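Long-range contacts in putative TetR transcriptional regulator (PDB 2I10), which probably binds DNA as a two-subunit transcriptional regulator of the TetR family, through an N-terminal helix-turn-helix domain: residues B[90-95]-B[186-191]; B[105-110]-B[167-172]. One frame throughout, in Å; residues are numbered along the deposited sequence. Where two conformers were deposited one is given.

In the fold
Both contacts belong to the all-helical C-terminal part of the chain, and helix 157-177 ties them together. Interaction 1 joins helices 83-98 and 181-192, its centre about 13 Å from that of the chain; interaction 2, centred about 8 Å from the same point, sets helix 157-177 against residues 105-110. The centres of the two contacts lie about 12 Å apart, yet they touch: L171 CD1 meets A188 CB at 3.8 Å, and L171 CD2 meets V95 CG2 at 4.0 Å. In sequence, both segments of interaction 2 fall between the two segments of interaction 1. Both reach the second subunit, and the T109 side chain of interaction 2 is about 8 Å from a bound p-nitrophenol.

Interaction 1 (B[90-95]-B[186-191])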
ATOM      1  N   PHE B  90      16.995  -2.013   4.257  1.00 30.61           N
ATOM      2  CA  PHE B  90      15.683  -1.597   4.699  1.00 30.24           C
ATOM      3  C   PHE B  90      14.515  -2.325   3.992  1.00 30.17           C
ATOM      4  O   PHE B  90      13.562  -2.821   4.640  1.00 29.86           O
ATOM      5  CB  PHE B  90      15.496  -0.111   4.531  1.00 30.72           C
ATOM      6  CG  PHE B  90      14.247   0.367   5.152  1.00 31.26           C
ATOM      7  CD1 PHE B  90      14.009   0.106   6.512  1.00 34.09           C
ATOM      8  CD2 PHE B  90      13.283   1.024   4.408  1.00 33.46           C
ATOM      9  CE1 PHE B  90      12.818   0.500   7.112  1.00 32.02           C
ATOM     10  CE2 PHE B  90      12.108   1.435   5.004  1.00 34.36           C
ATOM     11  CZ  PHE B  90      11.867   1.175   6.346  1.00 33.71           C
ATOM     12  N   LEU B  91      14.585  -2.378   2.674  1.00 30.12           N
ATOM     13  CA  LEU B  91      13.463  -2.945   1.892  1.00 30.57           C
ATOM     14  C   LEU B  91      13.306  -4.431   2.096  1.00 31.73           C
ATOM     15  O   LEU B  91      12.172  -4.912   2.308  1.00 33.56           O
ATOM     16  CB  LEU B  91      13.550  -2.589   0.392  1.00 29.07           C
ATOM     17  CG  LEU B  91      13.394  -1.141  -0.017  1.00 27.20           C
ATOM     18  CD1 LEU B  91      13.502  -1.032  -1.589  1.00 25.12           C
ATOM     19  CD2 LEU B  91      12.111  -0.469   0.530  1.00 23.99           C
ATOM     20  N   THR B  92      14.419  -5.181   2.050  1.00 32.17           N
ATOM     21  CA  THR B  92      14.380  -6.620   2.327  1.00 31.63           C
ATOM     22  C   THR B  92      13.997  -6.976   3.801  1.00 32.54           C
ATOM     23  O   THR B  92      13.342  -7.989   4.057  1.00 32.77           O
ATOM     24  CB  THR B  92      15.722  -7.331   1.997  1.00 32.33           C
ATOM     25  OG1 THR B  92      16.764  -6.803   2.826  1.00 31.20           O
ATOM     26  CG2 THR B  92      16.103  -7.199   0.537  1.00 31.16           C
ATOM     27  N   GLY B  93      14.429  -6.158   4.751  1.00 32.59           N
ATOM     28  CA  GLY B  93      14.030  -6.284   6.153  1.00 33.38           C
ATOM     29  C   GLY B  93      12.521  -6.104   6.345  1.00 33.04           C
ATOM     30  O   GLY B  93      11.899  -6.833   7.115  1.00 32.43           O
ATOM     31  N   ARG B  94      11.941  -5.144   5.621  1.00 33.76           N
ATOM     32  CA  ARG B  94      10.512  -4.877   5.677  1.00 33.06           C
ATOM     33  C   ARG B  94       9.774  -6.064   5.128  1.00 33.06           C
ATOM     34  O   ARG B  94       8.762  -6.476   5.687  1.00 33.13           O
ATOM     35  CB  ARG B  94      10.108  -3.613   4.909  1.00 34.07           C
ATOM     36  CG  ARG B  94      10.399  -2.254   5.576  1.00 32.88           C
ATOM     37  CD  ARG B  94      10.845  -2.413   7.013  1.00 38.50           C
ATOM     38  NE  ARG B  94       9.770  -2.237   7.955  1.00 42.68           N
ATOM     39  CZ  ARG B  94       9.813  -2.619   9.224  1.00 44.83           C
ATOM     40  NH1 ARG B  94      10.886  -3.234   9.725  1.00 45.67           N
ATOM     41  NH2 ARG B  94       8.766  -2.390   9.991  1.00 45.55           N
ATOM     42  N   VAL B  95      10.273  -6.629   4.041  1.00 32.86           N
ATOM     43  CA  VAL B  95       9.637  -7.800   3.443  1.00 32.97           C
ATOM     44  C   VAL B  95       9.629  -8.984   4.443  1.00 34.17           C
ATOM     45  O   VAL B  95       8.677  -9.742   4.492  1.00 33.50           O
ATOM     46  CB  VAL B  95      10.288  -8.207   2.081  1.00 32.92           C
ATOM     47  CG1 VAL B  95       9.803  -9.591   1.636  1.00 32.19           C
ATOM     48  CG2 VAL B  95       9.943  -7.190   0.977  1.00 33.07           C
ATOM     49  N   ALA B 186      12.723 -10.923  -3.955  1.00 33.44           N
ATOM     50  CA  ALA B 186      13.292 -10.619  -5.270  1.00 33.65           C
ATOM     51  C   ALA B 186      12.806  -9.245  -5.757  1.00 33.51           C
ATOM     52  O   ALA B 186      13.601  -8.441  -6.221  1.00 33.78           O
ATOM     53  CB  ALA B 186      13.000 -11.737  -6.299  1.00 34.34           C
ATOM     54  N   ALA B 187      11.530  -8.939  -5.579  1.00 33.24           N
ATOM     55  CA  ALA B 187      11.005  -7.627  -5.923  1.00 33.69           C
ATOM     56  C   ALA B 187      11.672  -6.466  -5.157  1.00 34.96           C
ATOM     57  O   ALA B 187      11.914  -5.398  -5.752  1.00 35.94           O
ATOM     58  CB  ALA B 187       9.491  -7.582  -5.729  1.00 33.45           C
ATOM     59  N   ALA B 188      11.931  -6.660  -3.857  1.00 34.54           N
ATOM     60  CA  ALA B 188      12.576  -5.616  -3.037  1.00 35.08           C
ATOM     61  C   ALA B 188      14.021  -5.368  -3.488  1.00 35.18           C
ATOM     62  O   ALA B 188      14.460  -4.235  -3.521  1.00 35.75           O
ATOM     63  CB  ALA B 188      12.523  -6.000  -1.578  1.00 34.91           C
ATOM     64  N   ILE B 189      14.735  -6.443  -3.853  1.00 34.87           N
ATOM     65  CA  ILE B 189      16.069  -6.372  -4.432  1.00 34.97           C
ATOM     66  C   ILE B 189      16.066  -5.593  -5.752  1.00 35.68           C
ATOM     67  O   ILE B 189      16.924  -4.737  -5.957  1.00 35.71           O
ATOM     68  CB  ILE B 189      16.702  -7.774  -4.612  1.00 34.86           C
ATOM     69  CG1 ILE B 189      17.047  -8.358  -3.233  1.00 35.08           C
ATOM     70  CG2 ILE B 189      17.963  -7.713  -5.473  1.00 34.72           C
ATOM     71  CD1 ILE B 189      17.426  -9.878  -3.231  1.00 34.80           C
ATOM     72  N   LEU B 190      15.107  -5.867  -6.637  1.00 35.30           N
ATOM     73  CA  LEU B 190      14.946  -5.037  -7.850  1.00 34.54           C
ATOM     74  C   LEU B 190      14.613  -3.581  -7.512  1.00 34.94           C
ATOM     75  O   LEU B 190      15.118  -2.645  -8.150  1.00 34.60           O
ATOM     76  CB  LEU B 190      13.850  -5.617  -8.738  1.00 34.22           C
ATOM     77  CG  LEU B 190      14.076  -6.980  -9.380  1.00 31.41           C
ATOM     78  CD1 LEU B 190      12.770  -7.473  -9.979  1.00 30.20           C
ATOM     79  CD2 LEU B 190      15.144  -6.867 -10.444  1.00 31.32           C
ATOM     80  N   ALA B 191      13.769  -3.377  -6.502  1.00 34.38           N
ATOM     81  CA  ALA B 191      13.381  -2.003  -6.165  1.00 36.46           C
ATOM     82  C   ALA B 191      14.582  -1.197  -5.694  1.00 36.91           C
ATOM     83  O   ALA B 191      14.725  -0.027  -6.058  1.00 36.54           O
ATOM     84  CB  ALA B 191      12.239  -1.955  -5.125  1.00 36.09           C
TER
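A188 pushes its methyl group, CB, against helix 83-98 and overlaps L91, T92 and V95 together. The nearest of these side chains is V95, whose CG2 comes to 3.8 Å from A188 CB. L91 lies one turn earlier, its CB 4.1 Å from A188 CB, so the alanine methyl is bracketed by side chains four residues apart on the facing helix. On T92 it meets the backbone as well, with A188 CB 4.2 Å from T92 N.

Around this centre the longer side chains extend the seam. With CG anti to the carbonyl carbon (chi1 -66°) and an extended chi2 of -179°, L91 sends CD1 over to the next turn of helix 181-192, where it rests 3.9 Å from A191 CB. At the more exposed border, T92 CG2 and I189 CG1 meet at 4.1 Å, the two side chains crossing obliquely. T92 presents CG2 to this neighbour, while its OG1 is hydrogen-bonded to the L88 carbonyl oxygen of its own helix.

Side chain meets side chain here through carbon atoms alone, and helix 181-192 faces its partner with the alanines A188 and A191. The axes of the two short segments approach to 8.8 Å and run nearly antiparallel, at 160°. Helix 157-177 completes the layer, L171 packing on both V95 and A188, while A191 also packs on Y163 of the second subunit. This alanine-centred antiparallel packing belongs to the helical C-terminal domain of a TetR-family regulator, beside its subunit interface.

Interaction 2 (B[105-110]-B[167-172]); sequences FGCMTV and AVYGLS
C107 and T109 meet Y169 and S172 where a helix N-terminus, with C107 as N-cap residue, abuts helix 157-177 in the TetR-type C-terminal domain. A single hydrogen bond crosses the contact: C107 N donates to S172 OG over 3.0 Å, at an N-H...O angle of 148°. S172 holds OG anti to its backbone N (chi1 168°), which carries the hydroxyl toward the turn. There G106 CA comes to 3.5 Å from S172 OG.

Aromatic contacts involve two sides of the Y169 ring. C107 SG, fixed by its disulfide to C68, lies in the ring plane at the edge, 4.0 Å from Y169 CD1, a sulfur-aromatic contact. T109 instead makes a CH-pi contact over one face, with CG2 4.0 Å from the Y169 ring centroid and 28° off the normal. The hydroxyls of T109 and Y169 both hydrogen-bond to OE2 of E69, which probably limits how the ring can turn.

Van der Waals packing finishes the contact beside the second subunit, whose T109 packs on V110. Within the chain, V110 CG2 lies 4.4 Å from Y169 CB and also touches two polar atoms, sitting 3.8 Å from Y169 O and 3.9 Å from S172 OG.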
ATOM      1  N   PHE B 105      -3.891  -6.756   6.350  1.00 15.19           N
ATOM      2  CA  PHE B 105      -4.250  -5.330   6.426  1.00 14.32           C
ATOM      3  C   PHE B 105      -3.223  -4.403   5.741  1.00 14.25           C
ATOM      4  O   PHE B 105      -3.517  -3.243   5.404  1.00 14.73           O
ATOM      5  CB  PHE B 105      -4.435  -4.900   7.900  1.00 14.16           C
ATOM      6  CG  PHE B 105      -5.604  -5.554   8.578  1.00 12.16           C
ATOM      7  CD1 PHE B 105      -5.412  -6.643   9.416  1.00 10.48           C
ATOM      8  CD2 PHE B 105      -6.896  -5.094   8.352  1.00 12.18           C
ATOM      9  CE1 PHE B 105      -6.479  -7.248  10.032  1.00 11.38           C
ATOM     10  CE2 PHE B 105      -7.983  -5.707   8.957  1.00 12.14           C
ATOM     11  CZ  PHE B 105      -7.771  -6.788   9.802  1.00 14.03           C
ATOM     12  N   GLY B 106      -2.004  -4.906   5.561  1.00 13.26           N
ATOM     13  CA  GLY B 106      -0.910  -4.066   5.156  1.00 12.55           C
ATOM     14  C   GLY B 106      -0.506  -3.303   6.415  1.00 12.71           C
ATOM     15  O   GLY B 106      -1.064  -3.543   7.510  1.00 11.56           O
ATOM     16  N   CYS B 107       0.464  -2.408   6.257  1.00 13.34           N
ATOM     17  CA  CYS B 107       0.941  -1.631   7.373  1.00 14.02           C
ATOM     18  C   CYS B 107       0.014  -0.458   7.583  1.00 13.98           C
ATOM     19  O   CYS B 107      -0.882  -0.163   6.767  1.00 13.17           O
ATOM     20  CB  CYS B 107       2.379  -1.200   7.197  1.00 16.25           C
ATOM     21  SG  CYS B 107       2.655   0.085   5.958  1.00 21.98           S
HETATM   22  N   MSE B 108       0.192   0.211   8.697  1.00 12.76           N
HETATM   23  CA  MSE B 108      -0.781   1.182   9.103  1.00 14.18           C
HETATM   24  C   MSE B 108      -0.947   2.344   8.126  1.00 13.12           C
HETATM   25  O   MSE B 108      -2.059   2.820   7.885  1.00 14.66           O
HETATM   26  CB  MSE B 108      -0.444   1.658  10.505  1.00 12.80           C
HETATM   27  CG  MSE B 108      -0.604   0.566  11.564  1.00 12.54           C
HETATM   28 SE   MSE B 108       0.408   1.028  13.268  0.80 19.57          SE
HETATM   29  CE  MSE B 108      -0.388   2.809  13.536  1.00 21.56           C
ATOM     30  N   THR B 109       0.125   2.848   7.565  1.00 11.94           N
ATOM     31  CA  THR B 109      -0.086   3.854   6.491  1.00 13.20           C
ATOM     32  C   THR B 109      -0.926   3.383   5.281  1.00 12.78           C
ATOM     33  O   THR B 109      -1.738   4.145   4.729  1.00 12.26           O
ATOM     34  CB  THR B 109       1.269   4.490   6.053  1.00 13.18           C
ATOM     35  OG1 THR B 109       1.804   5.122   7.220  1.00 12.50           O
ATOM     36  CG2 THR B 109       1.140   5.490   4.801  1.00 11.99           C
ATOM     37  N   VAL B 110      -0.721   2.151   4.862  1.00 13.53           N
ATOM     38  CA  VAL B 110      -1.588   1.570   3.845  1.00 13.68           C
ATOM     39  C   VAL B 110      -3.058   1.663   4.320  1.00 14.33           C
ATOM     40  O   VAL B 110      -3.896   2.226   3.626  1.00 14.54           O
ATOM     41  CB  VAL B 110      -1.181   0.114   3.471  1.00 13.66           C
ATOM     42  CG1 VAL B 110      -2.310  -0.596   2.713  1.00 13.89           C
ATOM     43  CG2 VAL B 110       0.136   0.109   2.633  1.00 12.29           C
ATOM     44  N   ALA B 167       8.061   2.472  -2.698  1.00 25.47           N
ATOM     45  CA  ALA B 167       8.474   1.073  -2.719  1.00 26.06           C
ATOM     46  C   ALA B 167       8.104   0.295  -1.425  1.00 27.20           C
ATOM     47  O   ALA B 167       7.595  -0.830  -1.490  1.00 26.72           O
ATOM     48  CB  ALA B 167       9.987   0.932  -3.050  1.00 26.09           C
ATOM     49  N   VAL B 168       8.328   0.886  -0.250  1.00 26.66           N
ATOM     50  CA  VAL B 168       8.003   0.235   1.017  0.50 26.81           C
ATOM     51  C   VAL B 168       6.522  -0.076   1.142  1.00 27.08           C
ATOM     52  O   VAL B 168       6.132  -1.147   1.553  1.00 27.19           O
ATOM     53  CB  VAL B 168       8.343   1.140   2.264  0.50 26.19           C
ATOM     54  CG1 VAL B 168       7.861   0.479   3.545  0.50 27.00           C
ATOM     55  CG2 VAL B 168       9.812   1.407   2.364  0.50 25.49           C
ATOM     56  N   TYR B 169       5.695   0.943   0.878  1.00 26.32           N
ATOM     57  CA  TYR B 169       4.255   0.776   0.991  1.00 26.54           C
ATOM     58  C   TYR B 169       3.730  -0.215  -0.054  1.00 25.66           C
ATOM     59  O   TYR B 169       2.853  -0.991   0.240  1.00 25.53           O
ATOM     60  CB  TYR B 169       3.575   2.112   0.838  1.00 27.06           C
ATOM     61  CG  TYR B 169       3.961   3.084   1.915  1.00 29.14           C
ATOM     62  CD1 TYR B 169       3.830   2.747   3.270  1.00 27.79           C
ATOM     63  CD2 TYR B 169       4.470   4.341   1.593  1.00 31.38           C
ATOM     64  CE1 TYR B 169       4.188   3.662   4.278  1.00 30.12           C
ATOM     65  CE2 TYR B 169       4.833   5.256   2.607  1.00 31.98           C
ATOM     66  CZ  TYR B 169       4.698   4.906   3.928  1.00 30.10           C
ATOM     67  OH  TYR B 169       5.021   5.826   4.929  1.00 31.84           O
ATOM     68  N   GLY B 170       4.291  -0.184  -1.262  1.00 26.13           N
ATOM     69  CA  GLY B 170       3.882  -1.133  -2.337  1.00 26.50           C
ATOM     70  C   GLY B 170       4.232  -2.561  -2.005  1.00 25.92           C
ATOM     71  O   GLY B 170       3.418  -3.496  -2.240  1.00 25.75           O
ATOM     72  N   LEU B 171       5.437  -2.763  -1.465  1.00 25.31           N
ATOM     73  CA  LEU B 171       5.796  -4.117  -0.981  1.00 26.18           C
ATOM     74  C   LEU B 171       4.885  -4.563   0.159  1.00 25.75           C
ATOM     75  O   LEU B 171       4.515  -5.724   0.215  1.00 26.13           O
ATOM     76  CB  LEU B 171       7.254  -4.200  -0.552  1.00 26.54           C
ATOM     77  CG  LEU B 171       8.280  -4.103  -1.677  1.00 29.11           C
ATOM     78  CD1 LEU B 171       9.620  -3.595  -1.083  1.00 30.23           C
ATOM     79  CD2 LEU B 171       8.460  -5.455  -2.305  1.00 28.39           C
ATOM     80  N   SER B 172       4.481  -3.629   1.038  1.00 25.19           N
ATOM     81  CA  SER B 172       3.519  -3.963   2.113  1.00 27.90           C
ATOM     82  C   SER B 172       2.167  -4.443   1.546  1.00 27.23           C
ATOM     83  O   SER B 172       1.562  -5.419   2.029  1.00 26.86           O
ATOM     84  CB  SER B 172       3.264  -2.732   3.015  1.00 27.59           C
ATOM     85  OG  SER B 172       2.154  -2.967   3.856  1.00 31.47           O
TER